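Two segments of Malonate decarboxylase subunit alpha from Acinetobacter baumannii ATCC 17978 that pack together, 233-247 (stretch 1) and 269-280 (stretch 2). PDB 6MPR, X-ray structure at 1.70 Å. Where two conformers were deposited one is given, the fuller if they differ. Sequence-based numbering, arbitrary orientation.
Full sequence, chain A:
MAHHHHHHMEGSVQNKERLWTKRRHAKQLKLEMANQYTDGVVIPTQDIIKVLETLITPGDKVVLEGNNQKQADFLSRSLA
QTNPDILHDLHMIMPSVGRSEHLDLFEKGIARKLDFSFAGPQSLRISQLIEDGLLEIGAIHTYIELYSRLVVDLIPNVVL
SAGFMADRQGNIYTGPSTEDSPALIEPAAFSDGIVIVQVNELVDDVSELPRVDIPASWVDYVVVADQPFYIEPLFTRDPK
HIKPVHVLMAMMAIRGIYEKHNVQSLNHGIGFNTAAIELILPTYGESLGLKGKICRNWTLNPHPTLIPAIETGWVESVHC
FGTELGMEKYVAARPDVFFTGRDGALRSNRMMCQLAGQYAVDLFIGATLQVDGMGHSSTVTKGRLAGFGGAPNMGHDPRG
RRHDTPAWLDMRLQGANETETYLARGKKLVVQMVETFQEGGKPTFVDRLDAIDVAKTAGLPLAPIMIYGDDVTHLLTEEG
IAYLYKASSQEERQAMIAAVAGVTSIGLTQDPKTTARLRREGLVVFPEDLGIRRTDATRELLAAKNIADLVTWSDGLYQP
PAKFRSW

Stretch 1, residues 233-247: PLFTRDPKHIKPVHV
Stretch 2, residues 269-280: GIGFNTAAIELI

Stretch 1 begins as a loop, bends at Leu-234 and Phe-235, is extended from Thr-236 to Asp-238, tightens into a 3-10 segment at 239-241, and enters a helix at Pro-244 with Lys-243 as N-cap; stretch 2 leaves an extended segment at Gly-269 and Ile-270 (phi/psi -68/133) and becomes helical from Phe-272, with Gly-271 (176/174) as N-cap. Residue numbers rise together along the two stretches: CA-CA separations are 6.4 Å for Phe-235 and Ile-270, 5.8 Å for Ile-242 and Phe-272, 4.9 Å for His-246 and Asn-273, and 5.5 Å for Val-247 and Ala-276. Together they bury 784 Å², with no direct hydrogen bond between them.

The contact is mainly apolar. Ile-242 (chi1 m, chi2 t; phi/psi -72/134) reaches the helix of stretch 2, its CG1 lying 3.9 Å from Phe-272 CD1, its CG2 3.9 Å from Ala-276 CB, and its CD1 4.1 Å from Ala-275 CB and 3.6 Å from Leu-279 CD1. The CB atoms of Ala-275 and Ala-276 point toward stretch 1. Leu-279 (m, t) also meets Pro-239, CD1 to CB at 4.0 Å. At the other end Ile-270 (t, p) points toward stretch 1, with CG2 4.3 Å from Phe-235 CD2; the Phe-235 side chain has chi1 -70° and chi2 85°. The guanidinium of Arg-237 (m, m, t, chi4 -86°) lies with one face over Ile-270, CZ to CG1 at 3.6 Å. Methyl groups also pack against backbone carbonyls: Ile-270 CD1 is 3.8 Å from Phe-235 O, and Ala-276 CB sits 3.6 Å from His-246 O.

Phe-272 (chi1 -68°, chi2 -60°) anchors the aromatic contacts. Arg-237 CD lies over one face of its ring, 4.1 Å from the centroid, while His-241 O lies over the opposite face. Asp-238 O approaches the ring edge, 3.6 Å from Phe-272 CE1, and His-241 CB is 3.5 Å from Phe-272 CZ. The CB of Phe-272 in turn covers a face of the His-246 imidazole (m, chi2 130°), 3.6 Å from its centroid. The two rings are oblique, with planes at 32°.

Polar interactions comprise hydrogen bonds within stretch 1 and one water bridge between the stretches. Arg-237 NH1 donates to Thr-236 O at 2.9 Å. Arg-237 NH2 donates to water 1 at 2.9 Å, and the same water donates to Ile-270 O at 2.9 Å, forming the bridge. Asp-238 OD1 (chi1 t) accepts from Lys-240 N at 2.9 Å, and His-246 ND1 accepts from Lys-243 N at 2.9 Å, tying the imidazole to the start of its own helix.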

ATOM      1  N   PRO A 233       4.259  24.947  -8.085  1.00 15.78           N
ATOM      2  CA  PRO A 233       3.727  24.905  -6.720  1.00 14.67           C
ATOM      3  C   PRO A 233       2.277  24.465  -6.710  1.00 14.77           C
ATOM      4  O   PRO A 233       1.368  25.296  -6.823  1.00 29.50           O
ATOM      5  CB  PRO A 233       3.875  26.358  -6.234  1.00 10.72           C
ATOM      6  CG  PRO A 233       3.791  27.171  -7.483  1.00 23.01           C
ATOM      7  CD  PRO A 233       4.424  26.329  -8.573  1.00 20.74           C
ATOM      8  N   LEU A 234       2.042  23.170  -6.558  1.00 11.99           N
ATOM      9  CA  LEU A 234       0.696  22.623  -6.619  1.00 12.46           C
ATOM     10  C   LEU A 234       0.055  22.440  -5.248  1.00 15.64           C
ATOM     11  O   LEU A 234      -1.123  22.064  -5.183  1.00 16.59           O
ATOM     12  CB  LEU A 234       0.721  21.281  -7.355  1.00 17.17           C
ATOM     13  CG  LEU A 234       1.260  21.337  -8.790  1.00 20.07           C
ATOM     14  CD1 LEU A 234       1.375  19.929  -9.357  1.00 22.59           C
ATOM     15  CD2 LEU A 234       0.372  22.214  -9.677  1.00 21.81           C
ATOM     16  N   PHE A 235       0.783  22.702  -4.155  1.00 13.25           N
ATOM     17  CA  PHE A 235       0.286  22.427  -2.809  1.00 14.85           C
ATOM     18  C   PHE A 235       0.266  23.687  -1.959  1.00 14.35           C
ATOM     19  O   PHE A 235       0.355  23.633  -0.728  1.00 15.25           O
ATOM     20  CB  PHE A 235       1.093  21.295  -2.168  1.00 13.43           C
ATOM     21  CG  PHE A 235       0.805  19.970  -2.812  1.00 15.70           C
ATOM     22  CD1 PHE A 235       1.481  19.583  -3.955  1.00 11.57           C
ATOM     23  CD2 PHE A 235      -0.227  19.172  -2.346  1.00 17.57           C
ATOM     24  CE1 PHE A 235       1.178  18.389  -4.573  1.00 14.13           C
ATOM     25  CE2 PHE A 235      -0.544  17.983  -2.972  1.00 22.95           C
ATOM     26  CZ  PHE A 235       0.164  17.593  -4.090  1.00 19.44           C
ATOM     27  N   THR A 236       0.101  24.827  -2.625  1.00 14.67           N
ATOM     28  CA  THR A 236       0.019  26.130  -1.990  1.00 12.13           C
ATOM     29  C   THR A 236      -1.324  26.753  -2.331  1.00 14.85           C
ATOM     30  O   THR A 236      -1.700  26.826  -3.509  1.00 16.06           O
ATOM     31  CB  THR A 236       1.172  27.035  -2.450  1.00 10.80           C
ATOM     32  OG1 THR A 236       2.418  26.380  -2.179  1.00 16.14           O
ATOM     33  CG2 THR A 236       1.132  28.381  -1.734  1.00 13.15           C
ATOM     34  N   ARG A 237      -2.069  27.153  -1.308  1.00 15.18           N
ATOM     35  CA  ARG A 237      -3.279  27.939  -1.499  1.00 18.30           C
ATOM     36  C   ARG A 237      -3.063  29.307  -0.877  1.00 21.25           C
ATOM     37  O   ARG A 237      -2.659  29.406   0.286  1.00 21.39           O
ATOM     38  CB  ARG A 237      -4.499  27.245  -0.892  1.00 17.10           C
ATOM     39  CG  ARG A 237      -4.936  25.998  -1.670  1.00 20.73           C
ATOM     40  CD  ARG A 237      -5.435  26.370  -3.071  1.00 22.26           C
ATOM     41  NE  ARG A 237      -5.773  25.192  -3.872  1.00 23.03           N
ATOM     42  CZ  ARG A 237      -4.890  24.513  -4.595  1.00 21.47           C
ATOM     43  NH1 ARG A 237      -3.620  24.902  -4.610  1.00 17.74           N
ATOM     44  NH2 ARG A 237      -5.271  23.454  -5.306  1.00 23.83           N
ATOM     45  N   ASP A 238      -3.295  30.350  -1.657  1.00 15.83           N
ATOM     46  CA  ASP A 238      -3.127  31.722  -1.174  1.00 17.76           C
ATOM     47  C   ASP A 238      -4.210  32.054  -0.157  1.00 17.90           C
ATOM     48  O   ASP A 238      -5.389  32.132  -0.529  1.00 14.66           O
ATOM     49  CB  ASP A 238      -3.202  32.698  -2.346  1.00 19.27           C
ATOM     50  CG  ASP A 238      -2.796  34.117  -1.964  1.00 28.63           C
ATOM     51  OD1 ASP A 238      -2.984  34.528  -0.799  1.00 23.05           O
ATOM     52  OD2 ASP A 238      -2.288  34.830  -2.843  1.00 29.87           O
ATOM     53  N   PRO A 239      -3.864  32.293   1.116  1.00 14.62           N
ATOM     54  CA  PRO A 239      -4.885  32.635   2.113  1.00 18.76           C
ATOM     55  C   PRO A 239      -5.770  33.816   1.728  1.00 20.90           C
ATOM     56  O   PRO A 239      -6.894  33.913   2.223  1.00 17.87           O
ATOM     57  CB  PRO A 239      -4.052  32.958   3.363  1.00 17.19           C
ATOM     58  CG  PRO A 239      -2.793  32.170   3.178  1.00 13.67           C
ATOM     59  CD  PRO A 239      -2.519  32.220   1.710  1.00 16.12           C
ATOM     60  N   LYS A 240      -5.297  34.721   0.865  1.00 19.68           N
ATOM     61  CA  LYS A 240      -6.107  35.896   0.546  1.00 19.85           C
ATOM     62  C   LYS A 240      -7.396  35.527  -0.174  1.00 23.04           C
ATOM     63  O   LYS A 240      -8.361  36.302  -0.123  1.00 20.90           O
ATOM     64  CB  LYS A 240      -5.318  36.898  -0.300  1.00 24.96           C
ATOM     65  CG  LYS A 240      -5.260  36.541  -1.780  1.00 31.49           C
ATOM     66  CD  LYS A 240      -4.695  37.678  -2.630  1.00 40.28           C
ATOM     67  CE  LYS A 240      -4.417  37.191  -4.047  1.00 43.61           C
ATOM     68  NZ  LYS A 240      -4.085  38.277  -5.011  1.00 48.51           N
ATOM     69  N   HIS A 241      -7.442  34.360  -0.820  1.00 22.48           N
ATOM     70  CA  HIS A 241      -8.609  33.894  -1.563  1.00 21.80           C
ATOM     71  C   HIS A 241      -9.550  33.029  -0.733  1.00 20.98           C
ATOM     72  O   HIS A 241     -10.579  32.590  -1.256  1.00 28.97           O
ATOM     73  CB  HIS A 241      -8.164  33.115  -2.802  1.00 26.01           C
ATOM     74  CG  HIS A 241      -7.561  33.975  -3.864  1.00 39.72           C
ATOM     75  ND1 HIS A 241      -6.420  33.618  -4.552  1.00 44.89           N
ATOM     76  CD2 HIS A 241      -7.939  35.176  -4.359  1.00 45.61           C
ATOM     77  CE1 HIS A 241      -6.123  34.563  -5.425  1.00 48.64           C
ATOM     78  NE2 HIS A 241      -7.029  35.520  -5.328  1.00 47.96           N
ATOM     79  N   ILE A 242      -9.227  32.762   0.534  1.00 17.40           N
ATOM     80  CA  ILE A 242     -10.156  32.049   1.403  1.00 17.11           C
ATOM     81  C   ILE A 242     -11.323  32.965   1.758  1.00 18.84           C
ATOM     82  O   ILE A 242     -11.133  34.130   2.130  1.00 26.64           O
ATOM     83  CB  ILE A 242      -9.433  31.543   2.664  1.00 17.82           C
ATOM     84  CG1 ILE A 242      -8.307  30.569   2.299  1.00 14.79           C
ATOM     85  CG2 ILE A 242     -10.421  30.868   3.599  1.00 18.99           C
ATOM     86  CD1 ILE A 242      -7.361  30.240   3.466  1.00 13.50           C
ATOM     87  N   LYS A 243     -12.541  32.439   1.656  1.00 16.27           N
ATOM     88  CA  LYS A 243     -13.751  33.215   1.873  1.00 20.14           C
ATOM     89  C   LYS A 243     -14.463  32.798   3.160  1.00 20.63           C
ATOM     90  O   LYS A 243     -14.144  31.758   3.747  1.00 18.10           O
ATOM     91  CB  LYS A 243     -14.687  33.064   0.664  1.00 25.52           C
ATOM     92  CG  LYS A 243     -13.994  33.443  -0.661  1.00 30.37           C
ATOM     93  CD  LYS A 243     -14.973  33.623  -1.809  1.00 31.50           C
ATOM     94  CE  LYS A 243     -15.404  32.299  -2.375  1.00 41.10           C
ATOM     95  NZ  LYS A 243     -16.823  32.344  -2.822  1.00 50.73           N
ATOM     96  N   PRO A 244     -15.402  33.622   3.659  1.00 23.29           N
ATOM     97  CA  PRO A 244     -16.181  33.213   4.843  1.00 20.35           C
ATOM     98  C   PRO A 244     -16.804  31.826   4.748  1.00 21.68           C
ATOM     99  O   PRO A 244     -16.806  31.096   5.744  1.00 17.49           O
ATOM    100  CB  PRO A 244     -17.254  34.305   4.934  1.00 23.36           C
ATOM    101  CG  PRO A 244     -16.573  35.521   4.407  1.00 28.76           C
ATOM    102  CD  PRO A 244     -15.663  35.029   3.295  1.00 21.03           C
ATOM    103  N   VAL A 245     -17.326  31.441   3.580  1.00 19.45           N
ATOM    104  CA  VAL A 245     -17.935  30.115   3.441  1.00 22.45           C
ATOM    105  C   VAL A 245     -16.910  29.012   3.715  1.00 21.48           C
ATOM    106  O   VAL A 245     -17.238  27.974   4.309  1.00 16.08           O
ATOM    107  CB  VAL A 245     -18.589  29.961   2.048  1.00 23.62           C
ATOM    108  CG1 VAL A 245     -17.554  30.049   0.923  1.00 18.52           C
ATOM    109  CG2 VAL A 245     -19.351  28.637   1.954  1.00 27.20           C
ATOM    110  N   HIS A 246     -15.654  29.210   3.283  1.00 17.08           N
ATOM    111  CA  HIS A 246     -14.619  28.216   3.569  1.00 17.32           C
ATOM    112  C   HIS A 246     -14.364  28.122   5.067  1.00 20.62           C
ATOM    113  O   HIS A 246     -14.174  27.024   5.604  1.00 17.64           O
ATOM    114  CB  HIS A 246     -13.319  28.563   2.846  1.00 17.53           C
ATOM    115  CG  HIS A 246     -13.453  28.667   1.356  1.00 19.03           C
ATOM    116  ND1 HIS A 246     -12.976  29.746   0.647  1.00 20.91           N
ATOM    117  CD2 HIS A 246     -13.996  27.827   0.443  1.00 24.16           C
ATOM    118  CE1 HIS A 246     -13.222  29.571  -0.639  1.00 21.68           C
ATOM    119  NE2 HIS A 246     -13.837  28.412  -0.790  1.00 22.61           N
ATOM    120  N   VAL A 247     -14.344  29.269   5.747  1.00 15.29           N
ATOM    121  CA  VAL A 247     -14.139  29.305   7.194  1.00 18.16           C
ATOM    122  C   VAL A 247     -15.284  28.609   7.925  1.00 15.49           C
ATOM    123  O   VAL A 247     -15.060  27.841   8.866  1.00 15.16           O
ATOM    124  CB  VAL A 247     -13.978  30.761   7.659  1.00 21.18           C
ATOM    125  CG1 VAL A 247     -13.909  30.842   9.184  1.00 17.75           C
ATOM    126  CG2 VAL A 247     -12.760  31.398   7.006  1.00 19.83           C
ATOM    127  N   GLY A 269      -7.051  16.782   1.368  1.00 12.44           N
ATOM    128  CA  GLY A 269      -6.984  17.133  -0.045  1.00 14.32           C
ATOM    129  C   GLY A 269      -6.864  18.641  -0.194  1.00  9.74           C
ATOM    130  O   GLY A 269      -7.595  19.400   0.449  1.00 15.78           O
ATOM    131  N   ILE A 270      -5.923  19.088  -1.026  1.00 12.41           N
ATOM    132  CA  ILE A 270      -5.589  20.509  -1.076  1.00 12.56           C
ATOM    133  C   ILE A 270      -6.754  21.309  -1.661  1.00 15.22           C
ATOM    134  O   ILE A 270      -7.342  20.933  -2.685  1.00 17.22           O
ATOM    135  CB  ILE A 270      -4.288  20.725  -1.869  1.00 22.69           C
ATOM    136  CG1 ILE A 270      -3.964  22.214  -1.987  1.00 26.38           C
ATOM    137  CG2 ILE A 270      -4.371  20.112  -3.252  1.00 25.38           C
ATOM    138  CD1 ILE A 270      -3.302  22.776  -0.780  1.00 22.72           C
ATOM    139  N   GLY A 271      -7.097  22.412  -1.003  1.00 14.83           N
ATOM    140  CA  GLY A 271      -8.123  23.324  -1.497  1.00 15.13           C
ATOM    141  C   GLY A 271      -8.346  24.413  -0.468  1.00 14.10           C
ATOM    142  O   GLY A 271      -7.794  24.382   0.635  1.00 14.39           O
ATOM    143  N   PHE A 272      -9.167  25.398  -0.845  1.00 15.66           N
ATOM    144  CA  PHE A 272      -9.427  26.488   0.089  1.00 16.61           C
ATOM    145  C   PHE A 272     -10.219  25.999   1.292  1.00 20.11           C
ATOM    146  O   PHE A 272     -10.063  26.538   2.391  1.00 15.31           O
ATOM    147  CB  PHE A 272     -10.165  27.638  -0.603  1.00 19.76           C
ATOM    148  CG  PHE A 272      -9.335  28.360  -1.639  1.00 18.54           C
ATOM    149  CD1 PHE A 272      -8.151  28.995  -1.278  1.00 17.83           C
ATOM    150  CD2 PHE A 272      -9.738  28.409  -2.962  1.00 25.55           C
ATOM    151  CE1 PHE A 272      -7.390  29.666  -2.212  1.00 18.46           C
ATOM    152  CE2 PHE A 272      -8.980  29.078  -3.909  1.00 25.36           C
ATOM    153  CZ  PHE A 272      -7.797  29.696  -3.533  1.00 21.67           C
ATOM    154  N   ASN A 273     -11.065  24.982   1.099  1.00 19.24           N
ATOM    155  CA  ASN A 273     -11.815  24.414   2.215  0.53 17.35           C
ATOM    156  C   ASN A 273     -10.875  23.846   3.274  1.00 14.16           C
ATOM    157  O   ASN A 273     -11.043  24.100   4.472  1.00 16.25           O
ATOM    158  CB  ASN A 273     -12.774  23.338   1.701  0.53 19.82           C
ATOM    159  CG  ASN A 273     -12.082  22.292   0.843  0.53 21.40           C
ATOM    160  OD1 ASN A 273     -11.100  22.576   0.147  0.53 21.36           O
ATOM    161  ND2 ASN A 273     -12.595  21.067   0.887  0.53 24.19           N
ATOM    162  N   THR A 274      -9.874  23.079   2.851  1.00 13.72           N
ATOM    163  CA  THR A 274      -8.991  22.471   3.844  1.00 12.03           C
ATOM    164  C   THR A 274      -7.896  23.428   4.293  1.00 13.06           C
ATOM    165  O   THR A 274      -7.385  23.292   5.408  1.00 11.50           O
ATOM    166  CB  THR A 274      -8.395  21.165   3.302  1.00 16.89           C
ATOM    167  OG1 THR A 274      -7.789  21.386   2.017  1.00 13.33           O
ATOM    168  CG2 THR A 274      -9.477  20.086   3.183  1.00 15.71           C
ATOM    169  N   ALA A 275      -7.522  24.400   3.450  1.00 12.06           N
ATOM    170  CA  ALA A 275      -6.577  25.425   3.893  1.00 11.28           C
ATOM    171  C   ALA A 275      -7.157  26.227   5.052  1.00 11.98           C
ATOM    172  O   ALA A 275      -6.449  26.553   6.016  1.00 17.87           O
ATOM    173  CB  ALA A 275      -6.217  26.348   2.733  1.00 14.74           C
ATOM    174  N   ALA A 276      -8.452  26.547   4.973  1.00 12.14           N
ATOM    175  CA  ALA A 276      -9.127  27.231   6.075  1.00 15.26           C
ATOM    176  C   ALA A 276      -9.065  26.411   7.358  1.00 14.05           C
ATOM    177  O   ALA A 276      -8.862  26.969   8.443  1.00 13.81           O
ATOM    178  CB  ALA A 276     -10.585  27.548   5.698  1.00 13.21           C
ATOM    179  N   ILE A 277      -9.232  25.087   7.264  1.00 11.97           N
ATOM    180  CA  ILE A 277      -9.102  24.237   8.454  1.00 11.78           C
ATOM    181  C   ILE A 277      -7.721  24.404   9.073  1.00 13.03           C
ATOM    182  O   ILE A 277      -7.580  24.677  10.277  1.00 11.84           O
ATOM    183  CB  ILE A 277      -9.364  22.758   8.097  1.00 12.20           C
ATOM    184  CG1 ILE A 277     -10.841  22.513   7.800  1.00 13.50           C
ATOM    185  CG2 ILE A 277      -8.901  21.844   9.226  1.00 13.20           C
ATOM    186  CD1 ILE A 277     -11.119  21.097   7.327  1.00 15.43           C
ATOM    187  N   GLU A 278      -6.679  24.227   8.251  1.00 14.83           N
ATOM    188  CA  GLU A 278      -5.304  24.354   8.722  1.00 12.53           C
ATOM    189  C   GLU A 278      -5.064  25.709   9.378  1.00 13.49           C
ATOM    190  O   GLU A 278      -4.403  25.793  10.422  1.00 14.21           O
ATOM    191  CB  GLU A 278      -4.340  24.133   7.552  1.00 13.27           C
ATOM    192  CG  GLU A 278      -4.497  22.750   6.886  1.00 10.11           C
ATOM    193  CD  GLU A 278      -3.833  22.622   5.525  1.00 14.74           C
ATOM    194  OE1 GLU A 278      -2.954  23.438   5.189  1.00 14.98           O
ATOM    195  OE2 GLU A 278      -4.216  21.684   4.784  1.00 12.37           O
ATOM    196  N   LEU A 279      -5.619  26.777   8.800  1.00 17.12           N
ATOM    197  CA  LEU A 279      -5.367  28.133   9.283  1.00 13.41           C
ATOM    198  C   LEU A 279      -6.238  28.550  10.465  1.00 17.33           C
ATOM    199  O   LEU A 279      -5.925  29.561  11.107  1.00 16.08           O
ATOM    200  CB  LEU A 279      -5.537  29.143   8.145  1.00 13.96           C
ATOM    201  CG  LEU A 279      -4.385  29.090   7.136  1.00 16.02           C
ATOM    202  CD1 LEU A 279      -4.682  29.954   5.911  1.00 19.06           C
ATOM    203  CD2 LEU A 279      -3.084  29.519   7.804  1.00 15.03           C
ATOM    204  N   ILE A 280      -7.302  27.818  10.794  1.00 14.46           N
ATOM    205  CA  ILE A 280      -8.077  28.164  11.977  1.00 14.64           C
ATOM    206  C   ILE A 280      -7.883  27.177  13.115  1.00 18.20           C
ATOM    207  O   ILE A 280      -8.432  27.396  14.196  1.00 13.83           O
ATOM    208  CB  ILE A 280      -9.585  28.351  11.682  1.00 14.17           C
ATOM    209  CG1 ILE A 280     -10.279  27.026  11.374  1.00 18.53           C
ATOM    210  CG2 ILE A 280      -9.824  29.394  10.598  1.00 16.59           C
ATOM    211  CD1 ILE A 280     -11.784  27.139  11.322  1.00 19.23           C
TER
HETATM  212  O   HOH W   1      -7.975  22.531  -4.976  1.00 33.87           O